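PDB 5VM1: xylulokinase from Brucella ovis, which probably catalyses the ATP-dependent phosphorylation of D-xylulose to D-xylulose 5-phosphate, as a member of the FGGY family of carbohydrate kinases. Local coordinates for residues G219-E224 with A233-A238; G19-L24 with V32-G37. All blocks are in the same frame, centred on the assembly; numbering follows the deposited sequence.

Contact 1 (G219-E224 with A233-A238); sequences GCLRAE and ASVIVA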
ATOM      1  N   GLY A 219      12.261   6.603 -18.892  1.00 44.66           N
ATOM      2  CA  GLY A 219      12.601   5.579 -19.853  1.00 46.17           C
ATOM      3  C   GLY A 219      11.650   5.573 -21.037  1.00 56.05           C
ATOM      4  O   GLY A 219      10.549   6.135 -21.003  1.00 55.64           O
ATOM      5  N   CYS A 220      12.116   4.950 -22.120  1.00 61.18           N
ATOM      6  CA  CYS A 220      11.323   4.716 -23.314  1.00 61.86           C
ATOM      7  C   CYS A 220      11.229   3.214 -23.548  1.00 53.22           C
ATOM      8  O   CYS A 220      12.153   2.462 -23.230  1.00 52.56           O
ATOM      9  CB  CYS A 220      11.945   5.420 -24.542  1.00 72.99           C
ATOM     10  SG  CYS A 220      11.980   7.227 -24.425  1.00 80.20           S
ATOM     11  N   LEU A 221      10.102   2.773 -24.096  1.00 54.11           N
ATOM     12  CA  LEU A 221       9.931   1.357 -24.396  1.00 58.10           C
ATOM     13  C   LEU A 221      10.953   0.880 -25.426  1.00 63.28           C
ATOM     14  O   LEU A 221      11.162   1.528 -26.458  1.00 67.03           O
ATOM     15  CB  LEU A 221       8.508   1.111 -24.892  1.00 59.37           C
ATOM     16  CG  LEU A 221       8.080  -0.324 -25.187  1.00 62.85           C
ATOM     17  CD1 LEU A 221       8.143  -1.203 -23.936  1.00 52.91           C
ATOM     18  CD2 LEU A 221       6.675  -0.300 -25.791  1.00 62.15           C
ATOM     19  N   ARG A 222      11.587  -0.260 -25.141  1.00 63.85           N
ATOM     20  CA  ARG A 222      12.592  -0.817 -26.042  1.00 60.20           C
ATOM     21  C   ARG A 222      11.980  -1.122 -27.404  1.00 65.94           C
ATOM     22  O   ARG A 222      10.844  -1.597 -27.500  1.00 63.93           O
ATOM     23  CB  ARG A 222      13.222  -2.082 -25.433  1.00 69.93           C
ATOM     24  CG  ARG A 222      14.401  -1.793 -24.493  1.00 73.96           C
ATOM     25  CD  ARG A 222      15.150  -3.046 -23.990  1.00 82.42           C
ATOM     26  NE  ARG A 222      14.264  -4.023 -23.372  1.00 83.82           N
ATOM     27  CZ  ARG A 222      14.041  -5.250 -23.826  1.00 93.58           C
ATOM     28  NH1 ARG A 222      14.656  -5.695 -24.909  1.00 94.35           N
ATOM     29  NH2 ARG A 222      13.207  -6.047 -23.174  1.00 99.71           N
ATOM     30  N   ALA A 223      12.759  -0.873 -28.461  1.00 71.36           N
ATOM     31  CA  ALA A 223      12.242  -1.007 -29.822  1.00 78.95           C
ATOM     32  C   ALA A 223      11.746  -2.423 -30.120  1.00 79.77           C
ATOM     33  O   ALA A 223      10.708  -2.591 -30.776  1.00 78.58           O
ATOM     34  CB  ALA A 223      13.305  -0.571 -30.825  1.00 87.13           C
ATOM     35  N   GLU A 224      12.464  -3.456 -29.652  1.00 78.84           N
ATOM     36  CA  GLU A 224      12.013  -4.829 -29.902  1.00 81.38           C
ATOM     37  C   GLU A 224      10.618  -5.053 -29.321  1.00 82.66           C
ATOM     38  O   GLU A 224       9.805  -5.783 -29.903  1.00 84.97           O
ATOM     39  CB  GLU A 224      13.019  -5.851 -29.357  1.00 83.08           C
ATOM     40  CG  GLU A 224      13.431  -5.662 -27.899  1.00 89.17           C
ATOM     41  CD  GLU A 224      14.689  -4.810 -27.727  1.00 93.45           C
ATOM     42  OE1 GLU A 224      14.687  -3.634 -28.157  1.00 91.35           O
ATOM     43  OE2 GLU A 224      15.680  -5.319 -27.147  1.00 95.51           O
ATOM     44  N   ALA A 233       4.166   4.976 -31.891  1.00103.98           N
ATOM     45  CA  ALA A 233       4.992   6.123 -31.549  1.00107.11           C
ATOM     46  C   ALA A 233       6.028   5.754 -30.498  1.00 95.05           C
ATOM     47  O   ALA A 233       6.050   4.642 -29.963  1.00 81.65           O
ATOM     48  CB  ALA A 233       4.142   7.294 -31.041  1.00112.32           C
ATOM     49  N   SER A 234       6.908   6.723 -30.239  1.00 93.31           N
ATOM     50  CA  SER A 234       7.823   6.655 -29.110  1.00 81.26           C
ATOM     51  C   SER A 234       7.018   6.558 -27.820  1.00 79.54           C
ATOM     52  O   SER A 234       6.254   7.471 -27.489  1.00 69.51           O
ATOM     53  CB  SER A 234       8.726   7.890 -29.102  1.00 72.72           C
ATOM     54  OG  SER A 234       9.527   7.915 -27.937  1.00 75.83           O
ATOM     55  N   VAL A 235       7.158   5.434 -27.118  1.00 81.29           N
ATOM     56  CA  VAL A 235       6.350   5.135 -25.940  1.00 71.12           C
ATOM     57  C   VAL A 235       7.154   5.506 -24.698  1.00 63.55           C
ATOM     58  O   VAL A 235       8.137   4.836 -24.359  1.00 66.53           O
ATOM     59  CB  VAL A 235       5.933   3.658 -25.909  1.00 60.73           C
ATOM     60  CG1 VAL A 235       5.042   3.388 -24.722  1.00 57.65           C
ATOM     61  CG2 VAL A 235       5.224   3.283 -27.186  1.00 62.98           C
ATOM     62  N   ILE A 236       6.691   6.520 -23.969  1.00 49.16           N
ATOM     63  CA  ILE A 236       7.333   6.951 -22.730  1.00 56.94           C
ATOM     64  C   ILE A 236       6.850   6.062 -21.588  1.00 53.28           C
ATOM     65  O   ILE A 236       5.673   5.677 -21.542  1.00 56.57           O
ATOM     66  CB  ILE A 236       7.008   8.435 -22.451  1.00 58.36           C
ATOM     67  CG1 ILE A 236       7.923   9.378 -23.237  1.00 57.57           C
ATOM     68  CG2 ILE A 236       7.038   8.750 -20.951  1.00 44.16           C
ATOM     69  CD1 ILE A 236       7.322  10.784 -23.425  1.00 58.12           C
ATOM     70  N   VAL A 237       7.764   5.682 -20.691  1.00 44.11           N
ATOM     71  CA  VAL A 237       7.424   4.955 -19.465  1.00 44.96           C
ATOM     72  C   VAL A 237       7.559   5.892 -18.267  1.00 49.84           C
ATOM     73  O   VAL A 237       8.602   6.533 -18.083  1.00 47.81           O
ATOM     74  CB  VAL A 237       8.286   3.695 -19.270  1.00 42.72           C
ATOM     75  CG1 VAL A 237       7.809   2.938 -18.048  1.00 41.28           C
ATOM     76  CG2 VAL A 237       8.187   2.791 -20.481  1.00 44.88           C
ATOM     77  N   ALA A 238       6.506   5.967 -17.451  1.00 39.55           N
ATOM     78  CA  ALA A 238       6.497   6.865 -16.308  1.00 46.03           C
ATOM     79  C   ALA A 238       7.333   6.306 -15.156  1.00 49.70           C
ATOM     80  O   ALA A 238       7.742   5.139 -15.142  1.00 45.89           O
ATOM     81  CB  ALA A 238       5.073   7.130 -15.837  1.00 37.50           C
TER
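Val235 O is held by two donors. Leu221 N gives it a hydrogen bond of 2.9 Å, nearly along the C=O axis. Cys220 CA adds a CA-H...O contact to Val235 O at 3.4 Å. Two residue pairs along, Val237 N donates to Gly219 O at 2.8 Å; this bond is nearly straight (172°), but the donor sits above the carbonyl plane. The two bonds flank Cys220 and Ile236, an antiparallel non-hydrogen-bonded pair. They join the end of strand 217-220 and the start of strand 236-242, each with one flanking residue, at one edge of the six-stranded N-terminal sheet. Leu221 and Val235 run side by side, pointing the same way, with Leu221 CB 3.8 Å from Val235 CB. Leu221 CG is anti to the backbone N (chi1 -176°), and its CD2 lies along the Val235 branches. Helix 161-170 packs through Leu169 against Leu221, and through Arg166 and Thr170 against Val237. Beyond the strand, Arg222 is the N-cap residue of helix 223-228 and forms a salt bridge with Glu224. The chemistry implies an edge-strand joint fixed by main-chain bonds, with a small apolar patch beside them and no charged group between the segments.

Contact 2 (G19-L24 with V32-G37); sequences GVKALL and VGAAHG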
ATOM      1  N   GLY A  19      -0.783 -10.969  -8.594  1.00 48.61           N
ATOM      2  CA  GLY A  19      -0.839 -10.966 -10.045  1.00 40.13           C
ATOM      3  C   GLY A  19      -0.412  -9.647 -10.659  1.00 45.17           C
ATOM      4  O   GLY A  19      -0.067  -8.678  -9.975  1.00 47.54           O
ATOM      5  N   VAL A  20      -0.425  -9.640 -11.986  1.00 44.51           N
ATOM      6  CA  VAL A  20      -0.109  -8.473 -12.794  1.00 30.95           C
ATOM      7  C   VAL A  20      -1.405  -8.043 -13.464  1.00 42.19           C
ATOM      8  O   VAL A  20      -2.033  -8.840 -14.171  1.00 38.75           O
ATOM      9  CB  VAL A  20       0.977  -8.787 -13.832  1.00 37.43           C
ATOM     10  CG1 VAL A  20       1.142  -7.622 -14.825  1.00 32.92           C
ATOM     11  CG2 VAL A  20       2.296  -9.142 -13.139  1.00 38.40           C
ATOM     12  N   LYS A  21      -1.816  -6.798 -13.223  1.00 39.99           N
ATOM     13  CA  LYS A  21      -3.014  -6.219 -13.809  1.00 33.69           C
ATOM     14  C   LYS A  21      -2.584  -5.246 -14.892  1.00 46.03           C
ATOM     15  O   LYS A  21      -1.601  -4.525 -14.722  1.00 49.93           O
ATOM     16  CB  LYS A  21      -3.861  -5.495 -12.755  1.00 30.34           C
ATOM     17  CG  LYS A  21      -5.376  -5.570 -13.002  1.00 47.31           C
ATOM     18  CD  LYS A  21      -6.031  -4.204 -13.109  1.00 53.27           C
ATOM     19  CE  LYS A  21      -7.445  -4.294 -13.677  1.00 64.71           C
ATOM     20  NZ  LYS A  21      -8.542  -4.201 -12.659  1.00 62.79           N
ATOM     21  N   ALA A  22      -3.256  -5.300 -16.042  1.00 46.91           N
ATOM     22  CA  ALA A  22      -2.988  -4.397 -17.153  1.00 37.49           C
ATOM     23  C   ALA A  22      -4.258  -3.623 -17.450  1.00 45.44           C
ATOM     24  O   ALA A  22      -5.300  -4.222 -17.711  1.00 61.83           O
ATOM     25  CB  ALA A  22      -2.524  -5.160 -18.386  1.00 36.06           C
ATOM     26  N   LEU A  23      -4.167  -2.302 -17.455  1.00 44.94           N
ATOM     27  CA  LEU A  23      -5.345  -1.464 -17.596  1.00 47.00           C
ATOM     28  C   LEU A  23      -5.095  -0.460 -18.702  1.00 52.81           C
ATOM     29  O   LEU A  23      -4.088   0.258 -18.677  1.00 47.03           O
ATOM     30  CB  LEU A  23      -5.664  -0.735 -16.293  1.00 34.70           C
ATOM     31  CG  LEU A  23      -6.945   0.084 -16.292  1.00 41.96           C
ATOM     32  CD1 LEU A  23      -8.129  -0.802 -16.510  1.00 38.32           C
ATOM     33  CD2 LEU A  23      -7.069   0.803 -14.988  1.00 49.44           C
ATOM     34  N   LEU A  24      -6.026  -0.384 -19.647  1.00 49.75           N
ATOM     35  CA  LEU A  24      -5.892   0.505 -20.787  1.00 49.62           C
ATOM     36  C   LEU A  24      -6.993   1.543 -20.726  1.00 53.62           C
ATOM     37  O   LEU A  24      -8.174   1.195 -20.621  1.00 53.44           O
ATOM     38  CB  LEU A  24      -5.947  -0.271 -22.106  1.00 48.07           C
ATOM     39  CG  LEU A  24      -5.705   0.543 -23.372  1.00 52.94           C
ATOM     40  CD1 LEU A  24      -4.310   1.152 -23.398  1.00 49.47           C
ATOM     41  CD2 LEU A  24      -5.907  -0.372 -24.551  1.00 55.47           C
ATOM     42  N   VAL A  32     -10.811   1.037 -21.119  1.00 63.70           N
ATOM     43  CA  VAL A  32     -11.025   0.481 -22.440  1.00 59.95           C
ATOM     44  C   VAL A  32     -10.966  -1.035 -22.395  1.00 63.61           C
ATOM     45  O   VAL A  32     -11.741  -1.715 -23.068  1.00 65.25           O
ATOM     46  CB  VAL A  32      -9.975   1.042 -23.436  1.00 58.41           C
ATOM     47  CG1 VAL A  32      -9.896   0.198 -24.681  1.00 56.11           C
ATOM     48  CG2 VAL A  32     -10.233   2.510 -23.786  1.00 54.70           C
ATOM     49  N   GLY A  33     -10.082  -1.568 -21.562  1.00 65.19           N
ATOM     50  CA  GLY A  33      -9.982  -2.994 -21.342  1.00 62.46           C
ATOM     51  C   GLY A  33      -8.971  -3.246 -20.246  1.00 55.67           C
ATOM     52  O   GLY A  33      -8.178  -2.367 -19.891  1.00 59.99           O
ATOM     53  N   ALA A  34      -9.009  -4.468 -19.726  1.00 50.06           N
ATOM     54  CA  ALA A  34      -8.122  -4.864 -18.646  1.00 46.51           C
ATOM     55  C   ALA A  34      -7.865  -6.355 -18.748  1.00 48.80           C
ATOM     56  O   ALA A  34      -8.715  -7.109 -19.217  1.00 46.86           O
ATOM     57  CB  ALA A  34      -8.716  -4.544 -17.277  1.00 47.61           C
ATOM     58  N   ALA A  35      -6.692  -6.781 -18.293  1.00 49.75           N
ATOM     59  CA  ALA A  35      -6.359  -8.198 -18.320  1.00 56.58           C
ATOM     60  C   ALA A  35      -5.506  -8.514 -17.103  1.00 65.36           C
ATOM     61  O   ALA A  35      -4.875  -7.633 -16.518  1.00 58.85           O
ATOM     62  CB  ALA A  35      -5.648  -8.610 -19.611  1.00 57.40           C
ATOM     63  N   HIS A  36      -5.493  -9.792 -16.735  1.00 78.45           N
ATOM     64  CA  HIS A  36      -4.817 -10.269 -15.538  1.00 74.50           C
ATOM     65  C   HIS A  36      -3.884 -11.417 -15.896  1.00 75.74           C
ATOM     66  O   HIS A  36      -4.224 -12.278 -16.715  1.00 88.95           O
ATOM     67  CB  HIS A  36      -5.839 -10.739 -14.489  1.00 76.84           C
ATOM     68  CG  HIS A  36      -5.284 -10.833 -13.105  1.00 77.50           C
ATOM     69  ND1 HIS A  36      -4.911 -12.030 -12.530  1.00 78.80           N
ATOM     70  CD2 HIS A  36      -5.034  -9.876 -12.181  1.00 74.40           C
ATOM     71  CE1 HIS A  36      -4.454 -11.805 -11.310  1.00 75.15           C
ATOM     72  NE2 HIS A  36      -4.516 -10.506 -11.074  1.00 73.63           N
ATOM     73  N   GLY A  37      -2.740 -11.459 -15.223  1.00 66.86           N
ATOM     74  CA  GLY A  37      -1.826 -12.576 -15.304  1.00 57.00           C
ATOM     75  C   GLY A  37      -1.518 -13.046 -13.903  1.00 58.03           C
ATOM     76  O   GLY A  37      -1.134 -12.233 -13.060  1.00 66.48           O
TER
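Leu24, Val20 and Val32 lose the most surface in this antiparallel beta hairpin of strands 19-26 and 31-38, which forms one edge of the N-terminal domain sheet of the FGGY kinase fold. Leu24 leads. Its backbone lies opposite both Val32 and Gly33, a classic beta bulge. Leu24 O takes a bond of 2.7 Å from Val32 N and a weak one of 3.5 Å from Gly33 N. Leu24 N in turn donates to Gly33 O, nearly along the C=O axis. Leu24 and Val32 point the same way, and Leu24 CD2 meets Val32 CG1 at 4.0 Å. Each has its CG or CG1 anti to the backbone N. Met9 touches both side chains, and Leu67 of helix 53-70 packs on Leu24. At the other end Val20 pairs with Gly37 through two hydrogen bonds, each 2.9 Å between N and O: Val20 N to Gly37 O, and Gly37 N to Val20 O. Val20 and Ala22 share the face covered by helix 53-70. On the opposite face lie Lys21, Leu23, Ala34 and His36. Lys21 bends at chi2 and chi4, and NZ forms a salt bridge with Asp430. Its side chain lies about 4 Å from that of Asp14, a residue predicted to be important for activity. Next to NZ on the same lysine, Lys21 CE rests 3.8 Å from Ala34 CB.

From the N terminus, the chain forms contact 2 first. Strand 19-26 turns back and pairs with strand 31-38, closing a short hairpin loop. Much later, strand 217-220 leads into helix 223-228, and the chain returns as strand 236-242. Contact 1 closes that longer, partly helical loop. The two loops follow in series; neither nests in nor crosses the other. The centres of contact 1 and contact 2 are about 19 Å apart, and the contacts do not touch. They nevertheless belong to the same mixed sheet: contact 2 pairs an outermost strand, 31-38, with its neighbour, and contact 1 does so at the other edge with 217-220. Strands 9-15 and 78-85 run between the two pairs.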